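Local coordinates for multi-copper Oxidase CueO (Ochrobactrum, PDB 6EVG), which probably couples the oxidation of phenolic, lignin-related compounds to the reduction of dioxygen to water, as a bacterial laccase-like multicopper oxidase, at residues L67-N72 against V151-K156; G73-L78 against E118-Q123; Q123-N128 against G250-N255. One frame throughout, in Å; residues are numbered along the deposited sequence.

Contact 1. Residues L67-N72 against V151-K156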
loop_
_atom_site.group_PDB
_atom_site.type_symbol
_atom_site.label_atom_id
_atom_site.label_comp_id
_atom_site.label_asym_id
_atom_site.label_seq_id
_atom_site.Cartn_x
_atom_site.Cartn_y
_atom_site.Cartn_z
ATOM N N LEU A 67 13.044 1.835 5.142
ATOM C CA LEU A 67 12.618 2.820 4.126
ATOM C C LEU A 67 13.806 3.035 3.207
ATOM O O LEU A 67 14.848 3.539 3.630
ATOM C CB LEU A 67 12.114 4.102 4.770
ATOM C CG LEU A 67 11.541 5.121 3.752
ATOM C CD1 LEU A 67 10.385 5.877 4.319
ATOM C CD2 LEU A 67 12.588 6.022 3.171
ATOM N N VAL A 68 13.657 2.554 1.979
ATOM C CA VAL A 68 14.663 2.695 0.926
ATOM C C VAL A 68 14.402 4.010 0.206
ATOM O O VAL A 68 13.312 4.250 -0.290
ATOM C CB VAL A 68 14.595 1.517 -0.058
ATOM C CG1 VAL A 68 15.630 1.687 -1.166
ATOM C CG2 VAL A 68 14.758 0.207 0.663
ATOM N N ARG A 69 15.403 4.918 0.188
ATOM C CA ARG A 69 15.256 6.202 -0.496
ATOM C C ARG A 69 16.097 6.212 -1.766
ATOM O O ARG A 69 17.323 5.969 -1.692
ATOM C CB ARG A 69 15.648 7.326 0.428
ATOM C CG ARG A 69 15.367 8.688 -0.188
ATOM C CD ARG A 69 15.226 9.773 0.878
ATOM N NE ARG A 69 16.501 9.991 1.403
ATOM C CZ ARG A 69 16.798 10.697 2.536
ATOM N NH1 ARG A 69 15.867 11.255 3.315
ATOM N NH2 ARG A 69 18.063 10.884 2.853
ATOM N N LEU A 70 15.444 6.383 -2.894
ATOM C CA LEU A 70 16.028 6.372 -4.210
ATOM C C LEU A 70 15.848 7.700 -4.891
ATOM O O LEU A 70 14.801 8.334 -4.796
ATOM C CB LEU A 70 15.341 5.309 -5.043
ATOM C CG LEU A 70 15.408 3.876 -4.482
ATOM C CD1 LEU A 70 14.636 2.941 -5.382
ATOM C CD2 LEU A 70 16.800 3.399 -4.240
ATOM N N LYS A 71 16.870 8.128 -5.627
ATOM C CA LYS A 71 16.841 9.377 -6.377
ATOM C C LYS A 71 16.351 9.133 -7.789
ATOM O O LYS A 71 16.828 8.214 -8.463
ATOM C CB LYS A 71 18.187 10.017 -6.409
ATOM C CG LYS A 71 18.682 10.444 -5.055
ATOM C CD LYS A 71 20.025 11.120 -5.092
ATOM C CE LYS A 71 21.127 10.158 -5.369
ATOM N NZ LYS A 71 22.430 10.737 -4.879
ATOM N N ASN A 72 15.420 9.964 -8.278
ATOM C CA ASN A 72 15.042 9.893 -9.653
ATOM C C ASN A 72 16.305 10.025 -10.499
ATOM O O ASN A 72 17.206 10.836 -10.203
ATOM C CB ASN A 72 14.048 11.003 -9.999
ATOM C CG ASN A 72 13.318 10.739 -11.270
ATOM O OD1 ASN A 72 12.964 9.608 -11.590
ATOM N ND2 ASN A 72 13.134 11.825 -12.043
ATOM N N VAL A 151 10.799 5.372 -1.059
ATOM C CA VAL A 151 10.590 6.728 -1.513
ATOM C C VAL A 151 11.426 7.007 -2.746
ATOM O O VAL A 151 12.634 6.727 -2.750
ATOM C CB VAL A 151 10.928 7.734 -0.378
ATOM C CG1 VAL A 151 10.987 9.156 -0.920
ATOM C CG2 VAL A 151 9.931 7.611 0.751
ATOM N N VAL A 152 10.791 7.552 -3.789
ATOM C CA VAL A 152 11.501 8.141 -4.915
ATOM C C VAL A 152 11.477 9.650 -4.702
ATOM O O VAL A 152 10.398 10.228 -4.569
ATOM C CB VAL A 152 10.869 7.779 -6.277
ATOM C CG1 VAL A 152 11.549 8.556 -7.393
ATOM C CG2 VAL A 152 11.000 6.274 -6.509
ATOM N N THR A 153 12.628 10.274 -4.675
ATOM C CA THR A 153 12.784 11.720 -4.517
ATOM C C THR A 153 13.450 12.314 -5.730
ATOM O O THR A 153 14.340 11.708 -6.307
ATOM C CB THR A 153 13.515 12.076 -3.247
ATOM O OG1 THR A 153 13.483 13.507 -3.119
ATOM C CG2 THR A 153 14.903 11.537 -3.188
ATOM N N ASP A 154 13.094 13.563 -6.014
ATOM C CA ASP A 154 13.763 14.326 -7.041
ATOM C C ASP A 154 14.541 15.498 -6.480
ATOM O O ASP A 154 15.039 16.301 -7.246
ATOM C CB ASP A 154 12.782 14.841 -8.134
ATOM C CG ASP A 154 11.700 15.757 -7.602
ATOM O OD1 ASP A 154 11.808 16.178 -6.427
ATOM O OD2 ASP A 154 10.741 16.074 -8.401
ATOM N N GLY A 155 14.683 15.531 -5.146
ATOM C CA GLY A 155 15.481 16.514 -4.474
ATOM C C GLY A 155 14.839 17.895 -4.353
ATOM O O GLY A 155 15.489 18.796 -3.860
ATOM N N LYS A 156 13.597 18.054 -4.783
ATOM C CA LYS A 156 12.954 19.392 -4.854
ATOM C C LYS A 156 11.937 19.651 -3.716
ATOM O O LYS A 156 11.169 20.631 -3.765
ATOM C CB LYS A 156 12.313 19.589 -6.224
ATOM C CG LYS A 156 13.293 19.589 -7.407
ATOM C CD LYS A 156 12.426 19.788 -8.671
ATOM C CE LYS A 156 13.089 19.825 -10.005
ATOM N NZ LYS A 156 12.002 20.193 -10.983
#
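Leu67 straddles one branch of Val151: its two methyls, CD1 and CD2, lie 4.0 and 3.9 Å from Val151 CG2, the two side chains crossing obliquely. With CG anti to the backbone N (chi1 -175°), the leucine's branch point lies beside its carbonyl carbon, while Val151 CG2 stands beside its own backbone N. Further along the same face the stem of Arg69 lies across Thr153, with Arg69 CG 4.2 Å from Thr153 CG2. That methyl sits between the backbone N and the carbonyl carbon of Thr153, which also brings CG2 to 3.6 Å from Leu70 O. The aliphatic start of Arg69 meets a methyl, while its guanidinium makes a salt bridge to Glu30. Strands 67-71 and 148-153 are parallel neighbours in one sheet of the N-terminal cupredoxin-like sandwich, paired Arg69 with Val151, Leu70 with Val152 and Lys71 with Thr153. Leu70 and Val152 turn to the other face, where Leu70 packs on Ile121, as suits apolar residues between two sheets. The backbone is stitched by alternating bonds, among them a nearly straight one from Leu70 N to Val151 O (2.8 Å, 177° at the hydrogen) and one from Thr153 N to Leu70 O (2.9 Å). Past the strand end Asn72 N still donates to Thr153 O at 2.8 Å, while its side-chain OD1 accepts from Gln123 N.

Contact 2. Residues G73-L78 against E118-Q123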
loop_
_atom_site.group_PDB
_atom_site.type_symbol
_atom_site.label_atom_id
_atom_site.label_comp_id
_atom_site.label_asym_id
_atom_site.label_seq_id
_atom_site.Cartn_x
_atom_site.Cartn_y
_atom_site.Cartn_z
ATOM N N GLY A 73 16.367 9.210 -11.546
ATOM C CA GLY A 73 17.497 9.193 -12.414
ATOM C C GLY A 73 18.644 8.240 -12.020
ATOM O O GLY A 73 19.558 8.038 -12.826
ATOM N N GLU A 74 18.656 7.662 -10.828
ATOM C CA GLU A 74 19.757 6.776 -10.527
ATOM C C GLU A 74 19.455 5.307 -10.886
ATOM O O GLU A 74 18.300 4.903 -10.965
ATOM C CB GLU A 74 20.330 6.905 -9.131
ATOM C CG GLU A 74 19.544 6.291 -8.031
ATOM C CD GLU A 74 20.104 6.439 -6.529
ATOM O OE1 GLU A 74 21.377 6.280 -6.251
ATOM O OE2 GLU A 74 19.276 6.656 -5.609
ATOM N N THR A 75 20.500 4.535 -11.021
ATOM C CA THR A 75 20.408 3.073 -11.228
ATOM C C THR A 75 20.825 2.377 -9.942
ATOM O O THR A 75 21.869 2.686 -9.358
ATOM C CB THR A 75 21.318 2.583 -12.372
ATOM O OG1 THR A 75 20.979 3.280 -13.556
ATOM C CG2 THR A 75 21.139 1.076 -12.644
ATOM N N VAL A 76 19.996 1.436 -9.491
ATOM C CA VAL A 76 20.176 0.728 -8.242
ATOM C C VAL A 76 19.989 -0.751 -8.456
ATOM O O VAL A 76 19.079 -1.185 -9.179
ATOM C CB VAL A 76 19.149 1.202 -7.191
ATOM C CG1 VAL A 76 17.694 1.039 -7.556
ATOM C CG2 VAL A 76 19.261 0.542 -5.839
ATOM N N THR A 77 20.822 -1.545 -7.792
ATOM C CA THR A 77 20.622 -2.982 -7.703
ATOM C C THR A 77 19.813 -3.269 -6.431
ATOM O O THR A 77 20.301 -2.971 -5.322
ATOM C CB THR A 77 21.909 -3.742 -7.682
ATOM O OG1 THR A 77 22.625 -3.469 -8.897
ATOM C CG2 THR A 77 21.663 -5.246 -7.559
ATOM N N LEU A 78 18.612 -3.819 -6.585
ATOM C CA LEU A 78 17.784 -4.229 -5.442
ATOM C C LEU A 78 18.096 -5.692 -5.177
ATOM O O LEU A 78 17.577 -6.582 -5.840
ATOM C CB LEU A 78 16.303 -3.985 -5.744
ATOM C CG LEU A 78 15.923 -2.520 -5.973
ATOM C CD1 LEU A 78 14.498 -2.379 -6.464
ATOM C CD2 LEU A 78 16.131 -1.664 -4.728
ATOM N N GLU A 118 18.225 -4.963 -11.499
ATOM C CA GLU A 118 18.853 -3.664 -11.613
ATOM C C GLU A 118 17.881 -2.684 -12.246
ATOM O O GLU A 118 17.437 -2.890 -13.371
ATOM C CB GLU A 118 20.109 -3.782 -12.471
ATOM C CG GLU A 118 21.128 -4.733 -11.861
ATOM C CD GLU A 118 22.349 -4.988 -12.708
ATOM O OE1 GLU A 118 22.525 -4.348 -13.770
ATOM O OE2 GLU A 118 23.183 -5.814 -12.227
ATOM N N VAL A 119 17.537 -1.652 -11.509
ATOM C CA VAL A 119 16.485 -0.682 -11.898
ATOM C C VAL A 119 17.060 0.675 -12.139
ATOM O O VAL A 119 17.819 1.189 -11.332
ATOM C CB VAL A 119 15.380 -0.611 -10.801
ATOM C CG1 VAL A 119 14.390 0.469 -11.114
ATOM C CG2 VAL A 119 14.772 -1.986 -10.557
ATOM N N LYS A 120 16.597 1.308 -13.199
ATOM C CA LYS A 120 16.920 2.680 -13.520
ATOM C C LYS A 120 15.680 3.505 -13.250
ATOM O O LYS A 120 14.664 3.374 -13.962
ATOM C CB LYS A 120 17.375 2.766 -14.974
ATOM C CG LYS A 120 17.897 4.151 -15.328
ATOM C CD LYS A 120 18.291 4.299 -16.804
ATOM C CE LYS A 120 19.508 3.573 -17.186
ATOM N NZ LYS A 120 19.872 3.822 -18.601
ATOM N N ILE A 121 15.719 4.326 -12.230
ATOM C CA ILE A 121 14.527 5.063 -11.752
ATOM C C ILE A 121 14.229 6.265 -12.638
ATOM O O ILE A 121 15.104 7.090 -12.859
ATOM C CB ILE A 121 14.762 5.511 -10.306
ATOM C CG1 ILE A 121 15.112 4.338 -9.359
ATOM C CG2 ILE A 121 13.572 6.303 -9.813
ATOM C CD1 ILE A 121 14.053 3.325 -9.138
ATOM N N GLN A 122 12.974 6.336 -13.117
ATOM C CA GLN A 122 12.536 7.547 -13.844
ATOM C C GLN A 122 11.026 7.617 -13.689
ATOM O O GLN A 122 10.266 6.960 -14.390
ATOM C CB GLN A 122 12.960 7.524 -15.309
ATOM C CG GLN A 122 12.618 8.831 -16.003
ATOM C CD GLN A 122 12.971 8.920 -17.452
ATOM O OE1 GLN A 122 14.002 8.403 -17.920
ATOM N NE2 GLN A 122 12.130 9.615 -18.228
ATOM N N GLN A 123 10.575 8.386 -12.682
ATOM C CA GLN A 123 9.158 8.461 -12.354
ATOM C C GLN A 123 8.913 9.662 -11.452
ATOM O O GLN A 123 9.848 10.163 -10.814
ATOM C CB GLN A 123 8.657 7.179 -11.690
ATOM C CG GLN A 123 9.236 6.957 -10.302
ATOM C CD GLN A 123 8.810 5.614 -9.785
ATOM O OE1 GLN A 123 9.471 4.592 -10.009
ATOM N NE2 GLN A 123 7.642 5.579 -9.131
#
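Lys120 passes its aliphatic chain across the hydroxyl of Thr75, its non-hydrogen-bonded partner across two antiparallel strands. From Lys120 CB, 3.9 Å from Thr75 OG1, the chain goes on to CG, the closest of its atoms at 3.7 Å from the same oxygen. CD follows, and a bend at chi3 (-71°) returns CE to 3.9 Å from Thr75 OG1. Beyond it NZ leads away from strand 75-82, as suits a lysine on an exposed face. Thr75 in turn sets its methyl CG2 anti to the backbone N, 3.6 Å from Val119 O. On this face too, Thr77 and Glu118 lie side by side and point the same way. The opposite face is apolar, with Leu78 CD1 4.1 Å from Val119 CG2. Val76 and Val119 form the hydrogen-bonded pair, joined in both directions, Val119 N reaching Val76 O at 2.8 Å. Gly73 adds a bond to Ile121 O beyond the strands; at its positive phi (89°) a CB would press on the carbonyl O of Asn72, which calls for glycine. Strand 114-120 is the outermost of its sheet; strand 75-82 lies between it and strand 36-46, and Val76 packs on Leu70 of strand 67-71, in the facing sheet.

Contact 3. Residues Q123-N128 against G250-N255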
loop_
_atom_site.group_PDB
_atom_site.type_symbol
_atom_site.label_atom_id
_atom_site.label_comp_id
_atom_site.label_asym_id
_atom_site.label_seq_id
_atom_site.Cartn_x
_atom_site.Cartn_y
_atom_site.Cartn_z
ATOM N N GLN A 123 10.575 8.386 -12.682
ATOM C CA GLN A 123 9.158 8.461 -12.354
ATOM C C GLN A 123 8.913 9.662 -11.452
ATOM O O GLN A 123 9.848 10.163 -10.814
ATOM C CB GLN A 123 8.657 7.179 -11.690
ATOM C CG GLN A 123 9.236 6.957 -10.302
ATOM C CD GLN A 123 8.810 5.614 -9.785
ATOM O OE1 GLN A 123 9.471 4.592 -10.009
ATOM N NE2 GLN A 123 7.642 5.579 -9.131
ATOM N N PRO A 124 7.651 10.071 -11.254
ATOM C CA PRO A 124 7.374 11.144 -10.302
ATOM C C PRO A 124 7.732 10.786 -8.894
ATOM O O PRO A 124 7.543 9.659 -8.449
ATOM C CB PRO A 124 5.864 11.362 -10.469
ATOM C CG PRO A 124 5.526 10.916 -11.880
ATOM C CD PRO A 124 6.468 9.710 -12.072
ATOM N N ALA A 125 8.204 11.799 -8.160
ATOM C CA ALA A 125 8.488 11.661 -6.738
ATOM C C ALA A 125 7.253 11.126 -6.011
ATOM O O ALA A 125 6.142 11.608 -6.227
ATOM C CB ALA A 125 8.897 13.019 -6.182
ATOM N N SER A 126 7.461 10.140 -5.149
ATOM C CA SER A 126 6.337 9.374 -4.591
ATOM C C SER A 126 6.774 8.511 -3.454
ATOM O O SER A 126 7.964 8.179 -3.276
ATOM C CB SER A 126 5.700 8.533 -5.705
ATOM O OG SER A 126 6.684 7.787 -6.431
ATOM N N PHE A 127 5.789 8.120 -2.657
ATOM C CA PHE A 127 5.910 7.221 -1.498
ATOM C C PHE A 127 5.313 5.873 -1.872
ATOM O O PHE A 127 4.103 5.746 -1.990
ATOM C CB PHE A 127 5.207 7.857 -0.289
ATOM C CG PHE A 127 5.158 7.008 0.940
ATOM C CD1 PHE A 127 6.291 6.450 1.514
ATOM C CD2 PHE A 127 3.984 6.775 1.621
ATOM C CE1 PHE A 127 6.229 5.712 2.676
ATOM C CE2 PHE A 127 3.912 6.014 2.764
ATOM C CZ PHE A 127 5.040 5.512 3.310
ATOM N N ASN A 128 6.209 4.918 -2.068
ATOM C CA ASN A 128 5.904 3.562 -2.554
ATOM C C ASN A 128 6.250 2.545 -1.500
ATOM O O ASN A 128 6.729 2.896 -0.396
ATOM C CB ASN A 128 6.601 3.335 -3.895
ATOM C CG ASN A 128 6.322 4.499 -4.834
ATOM O OD1 ASN A 128 5.159 4.719 -5.187
ATOM N ND2 ASN A 128 7.358 5.204 -5.214
ATOM N N GLY A 250 0.851 7.827 -6.511
ATOM C CA GLY A 250 1.625 8.228 -7.639
ATOM C C GLY A 250 2.211 9.610 -7.568
ATOM O O GLY A 250 2.734 10.096 -8.594
ATOM N N GLY A 251 2.120 10.252 -6.410
ATOM C CA GLY A 251 2.788 11.518 -6.193
ATOM C C GLY A 251 1.866 12.691 -5.910
ATOM O O GLY A 251 0.718 12.526 -5.447
ATOM N N PHE A 252 2.422 13.864 -6.092
ATOM C CA PHE A 252 1.794 15.101 -5.599
ATOM C C PHE A 252 0.550 15.428 -6.368
ATOM O O PHE A 252 0.396 15.160 -7.571
ATOM C CB PHE A 252 2.798 16.244 -5.637
ATOM C CG PHE A 252 3.988 16.047 -4.779
ATOM C CD1 PHE A 252 3.860 15.859 -3.399
ATOM C CD2 PHE A 252 5.298 15.951 -5.329
ATOM C CE1 PHE A 252 4.944 15.648 -2.602
ATOM C CE2 PHE A 252 6.385 15.725 -4.489
ATOM C CZ PHE A 252 6.216 15.570 -3.137
ATOM N N ILE A 253 -0.338 16.136 -5.651
ATOM C CA ILE A 253 -1.507 16.789 -6.283
ATOM C C ILE A 253 -1.252 18.270 -6.372
ATOM O O ILE A 253 -0.634 18.865 -5.494
ATOM C CB ILE A 253 -2.809 16.482 -5.647
ATOM C CG1 ILE A 253 -2.793 16.788 -4.184
ATOM C CG2 ILE A 253 -3.246 15.069 -5.972
ATOM C CD1 ILE A 253 -4.200 16.867 -3.548
ATOM N N GLY A 254 -1.736 18.835 -7.471
ATOM C CA GLY A 254 -1.486 20.243 -7.721
ATOM C C GLY A 254 -2.062 21.196 -6.692
ATOM O O GLY A 254 -1.421 22.174 -6.348
ATOM N N ASN A 255 -3.253 20.846 -6.190
ATOM C CA ASN A 255 -3.976 21.677 -5.204
ATOM C C ASN A 255 -4.247 20.871 -3.944
ATOM O O ASN A 255 -5.312 20.315 -3.790
ATOM C CB ASN A 255 -5.259 22.199 -5.859
ATOM C CG ASN A 255 -4.976 22.865 -7.224
ATOM O OD1 ASN A 255 -4.093 23.699 -7.350
ATOM N ND2 ASN A 255 -5.713 22.493 -8.223
HETATM O O HOH W 1 4.840 13.568 -7.728
#
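The seam between the first and second cupredoxin-like units of the multicopper oxidase runs here, where Pro124, Ala125 and Ser126, at the entry to strand 126-131, meet Gly250 and the first residues of strand 251-259, Gly251 and Phe252. No direct hydrogen bond joins residues 123-128 to 250-255. Instead the backbones come close at Gly251, whose CA approaches Ala125 O to 3.4 Å. A CB here would point toward 123-128 and clash with Ala125 O, and at this phi of 117° it would also press on the carbonyl O of Gly250, so both the contact and the backbone call for glycine. Beside it Ser126 CB rests 4.0 Å from Gly251 N, and Pro124 CB meets Gly250 O at 3.9 Å. The one side-chain-to-side-chain touch is between Ala125 CB and Phe252 CE2, 4.1 Å apart, the small methyl meeting the ring obliquely. A water bridges the two backbones: it donates to Ala125 O at 2.8 Å and accepts from Phe252 N at 2.9 Å, satisfying two backbone groups that do not bond to each other.

Ser126 also fixes its own turn of chain. Its OG, set between the backbone N and the carbonyl carbon (chi1 50°), donates to Pro124 O and takes a hydrogen from Asn128 ND2, which lies 2.9 Å from Ser126 OG. Asn128 OD1 accepts from Arg269 NH2, while Phe127 O accepts from Arg269 NE, so one arginine of the second unit grips two residues of the first. Strand 126-131 lies between strands 148-153 and 91-93 in its sheet, whereas strand 251-259 is the outermost of its own, beside strand 243-248; the Phe252 ring packs on Arg221 of strand 219-226, and Gly250 shares a backbone hydrogen bond with Trp460.

From the N terminus the chain enters at 67-72 and runs directly into 73-78, so contacts 1 and 2 start on consecutive strands. Contact 2 closes first, after 39 intervening residues, and the chain passes through Gln123, which contacts 2 and 3 share, into strand 126-131. The return at 151-156 then completes contact 1, whose longer loop encloses all of contact 2. Contact 3 waits until 250-255; its segments alternate with those of contact 1, so these two cross, while contacts 2 and 3 follow in series. Contacts 1 and 2 each pair two strands, one pair in each of the two facing sheets of the first unit, and contact 3 joins that unit to the second.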